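Protein Bug27 (Bordetella pertussis, PDB 2QPQ) probably binds a small solute in the periplasm between two alpha/beta domains that work as a Venus flytrap, as a receptor of the Bug family. Local coordinates at residues Asp88-Phe93 / Asp285-Ser290. Residues are numbered along the deposited sequence; the frame is centred on the assembly and turned at random.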
loop_
_atom_site.group_PDB
_atom_site.type_symbol
_atom_site.label_atom_id
_atom_site.label_comp_id
_atom_site.label_asym_id
_atom_site.label_seq_id
_atom_site.Cartn_x
_atom_site.Cartn_y
_atom_site.Cartn_z
ATOM N N ASP A 88 -13.009 11.231 11.189
ATOM C CA ASP A 88 -13.695 11.165 9.893
ATOM C C ASP A 88 -12.574 11.096 8.854
ATOM O O ASP A 88 -11.864 12.069 8.647
ATOM C CB ASP A 88 -14.531 12.408 9.681
ATOM C CG ASP A 88 -15.315 12.382 8.367
ATOM O OD1 ASP A 88 -14.916 11.744 7.368
ATOM O OD2 ASP A 88 -16.353 13.047 8.305
ATOM N N PRO A 89 -12.413 9.946 8.192
ATOM C CA PRO A 89 -11.258 9.732 7.322
ATOM C C PRO A 89 -11.314 10.580 6.042
ATOM O O PRO A 89 -10.283 10.750 5.363
ATOM C CB PRO A 89 -11.353 8.232 6.969
ATOM C CG PRO A 89 -12.858 7.992 6.962
ATOM C CD PRO A 89 -13.371 8.816 8.134
ATOM N N LYS A 90 -12.490 11.105 5.705
ATOM C CA LYS A 90 -12.581 12.083 4.626
ATOM C C LYS A 90 -12.423 13.528 5.142
ATOM O O LYS A 90 -11.556 14.250 4.669
ATOM C CB LYS A 90 -13.869 11.901 3.837
ATOM C CG LYS A 90 -13.954 10.525 3.191
ATOM C CD LYS A 90 -15.096 10.479 2.228
ATOM C CE LYS A 90 -15.265 9.098 1.653
ATOM N NZ LYS A 90 -16.557 9.062 0.855
ATOM N N LYS A 91 -13.212 13.943 6.116
ATOM C CA LYS A 91 -13.195 15.360 6.486
ATOM C C LYS A 91 -11.971 15.773 7.297
ATOM O O LYS A 91 -11.514 16.946 7.201
ATOM C CB LYS A 91 -14.440 15.727 7.280
ATOM C CG LYS A 91 -14.523 17.239 7.633
ATOM C CD LYS A 91 -15.007 18.075 6.424
ATOM C CE LYS A 91 -15.046 19.545 6.784
ATOM N NZ LYS A 91 -14.689 20.380 5.587
ATOM N N ASP A 92 -11.439 14.833 8.077
ATOM C CA ASP A 92 -10.413 15.211 9.054
ATOM C C ASP A 92 -8.977 15.259 8.501
ATOM O O ASP A 92 -8.032 15.491 9.247
ATOM C CB ASP A 92 -10.473 14.330 10.302
ATOM C CG ASP A 92 -11.719 14.576 11.132
ATOM O OD1 ASP A 92 -12.396 15.615 10.935
ATOM O OD2 ASP A 92 -12.024 13.708 11.977
ATOM N N PHE A 93 -8.839 14.975 7.216
ATOM C CA PHE A 93 -7.566 14.927 6.515
ATOM C C PHE A 93 -7.714 15.549 5.136
ATOM O O PHE A 93 -8.792 15.457 4.521
ATOM C CB PHE A 93 -7.080 13.470 6.376
ATOM C CG PHE A 93 -6.960 12.753 7.695
ATOM C CD1 PHE A 93 -5.798 12.858 8.464
ATOM C CD2 PHE A 93 -8.021 12.011 8.195
ATOM C CE1 PHE A 93 -5.712 12.218 9.717
ATOM C CE2 PHE A 93 -7.920 11.374 9.437
ATOM C CZ PHE A 93 -6.771 11.490 10.171
ATOM N N ASP A 285 -11.133 5.482 -3.046
ATOM C CA ASP A 285 -10.670 4.178 -2.568
ATOM C C ASP A 285 -11.357 3.826 -1.252
ATOM O O ASP A 285 -11.639 2.676 -0.980
ATOM C CB ASP A 285 -9.149 4.145 -2.446
ATOM C CG ASP A 285 -8.458 3.809 -3.777
ATOM O OD1 ASP A 285 -9.165 3.552 -4.790
ATOM O OD2 ASP A 285 -7.214 3.768 -3.815
ATOM N N ILE A 286 -11.638 4.830 -0.442
ATOM C CA ILE A 286 -12.402 4.590 0.765
ATOM C C ILE A 286 -13.716 3.943 0.366
ATOM O O ILE A 286 -14.094 2.904 0.932
ATOM C CB ILE A 286 -12.648 5.893 1.553
ATOM C CG1 ILE A 286 -11.349 6.300 2.282
ATOM C CG2 ILE A 286 -13.810 5.671 2.584
ATOM C CD1 ILE A 286 -11.400 7.645 2.990
ATOM N N ASP A 287 -14.394 4.540 -0.618
ATOM C CA ASP A 287 -15.711 4.048 -1.062
ATOM C C ASP A 287 -15.604 2.638 -1.633
ATOM O O ASP A 287 -16.387 1.771 -1.323
ATOM C CB ASP A 287 -16.306 5.017 -2.094
ATOM C CG ASP A 287 -16.736 6.364 -1.475
ATOM O OD1 ASP A 287 -16.844 6.489 -0.219
ATOM O OD2 ASP A 287 -16.992 7.303 -2.272
ATOM N N ARG A 288 -14.603 2.426 -2.466
ATOM C CA ARG A 288 -14.417 1.156 -3.143
ATOM C C ARG A 288 -14.049 0.029 -2.161
ATOM O O ARG A 288 -14.589 -1.087 -2.231
ATOM C CB ARG A 288 -13.350 1.361 -4.211
ATOM C CG ARG A 288 -12.730 0.132 -4.755
ATOM C CD ARG A 288 -11.368 0.528 -5.255
ATOM N NE ARG A 288 -10.818 -0.595 -5.990
ATOM C CZ ARG A 288 -9.542 -0.734 -6.282
ATOM N NH1 ARG A 288 -8.648 0.163 -5.862
ATOM N NH2 ARG A 288 -9.185 -1.781 -6.986
ATOM N N PHE A 289 -13.143 0.331 -1.232
ATOM C CA PHE A 289 -12.688 -0.693 -0.289
ATOM C C PHE A 289 -13.799 -1.002 0.673
ATOM O O PHE A 289 -13.980 -2.148 1.063
ATOM C CB PHE A 289 -11.428 -0.230 0.473
ATOM C CG PHE A 289 -10.209 -0.145 -0.405
ATOM C CD1 PHE A 289 -10.091 -0.992 -1.510
ATOM C CD2 PHE A 289 -9.187 0.768 -0.143
ATOM C CE1 PHE A 289 -8.996 -0.929 -2.337
ATOM C CE2 PHE A 289 -8.018 0.811 -0.972
ATOM C CZ PHE A 289 -7.943 -0.020 -2.067
ATOM N N SER A 290 -14.575 0.020 1.038
ATOM C CA SER A 290 -15.674 -0.198 1.996
ATOM C C SER A 290 -16.702 -1.142 1.403
ATOM O O SER A 290 -17.263 -1.996 2.112
ATOM C CB SER A 290 -16.318 1.131 2.396
ATOM O OG SER A 290 -15.573 1.638 3.493
#
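K90 reaches across to helix 275-296 and ends in a salt bridge with D287. Its NZ donates to D287 OD1 at 2.8 Å. The ammonium uses the syn side of that oxygen and lies 23° out of the carboxylate plane. The K90 chain is extended beyond CG, which carries the charge the full length of the side chain. The two side chains cross at about a right angle. D287 has CG beside its backbone N (chi1 -70°), and its carboxylate bends back toward the lysine.

The stem of K90 runs past I286 in the opposite direction. K90 CE lies 3.8 Å from I286 CG2, and K90 CG is near I286 CD1. The same methyl, I286 CD1, also meets P89 CB at 4.0 Å. P89 and the lysine methylenes thus pack against the two methyl groups of the isoleucine, while the charged pair sits at the more exposed margin.

The turn that presents K90 is bonded from within. D88 OD1 accepts K90 N at 3.0 Å, closing an Asx turn, and also takes K91 N. Both amides approach from the same face of the carboxylate, K91 N from nearly straight above. D92 N donates to D88 O, and D88 N to D92 OD2 at 2.8 Å. On the helix, D285 OD2 accepts from W229 NE1, and D285 OD1 forms a longer salt bridge with R288 NH1.

The contact joins the loop leading into strand 93-109 to the long C-terminal helix. P89 also touches P79 of helix 74-81. One ion pair is the polar link between the two segments, and the rest is a small aliphatic patch. Being near solvent, the pair is probably only modestly stabilising, with the buried I286 supplying the apolar part of the join.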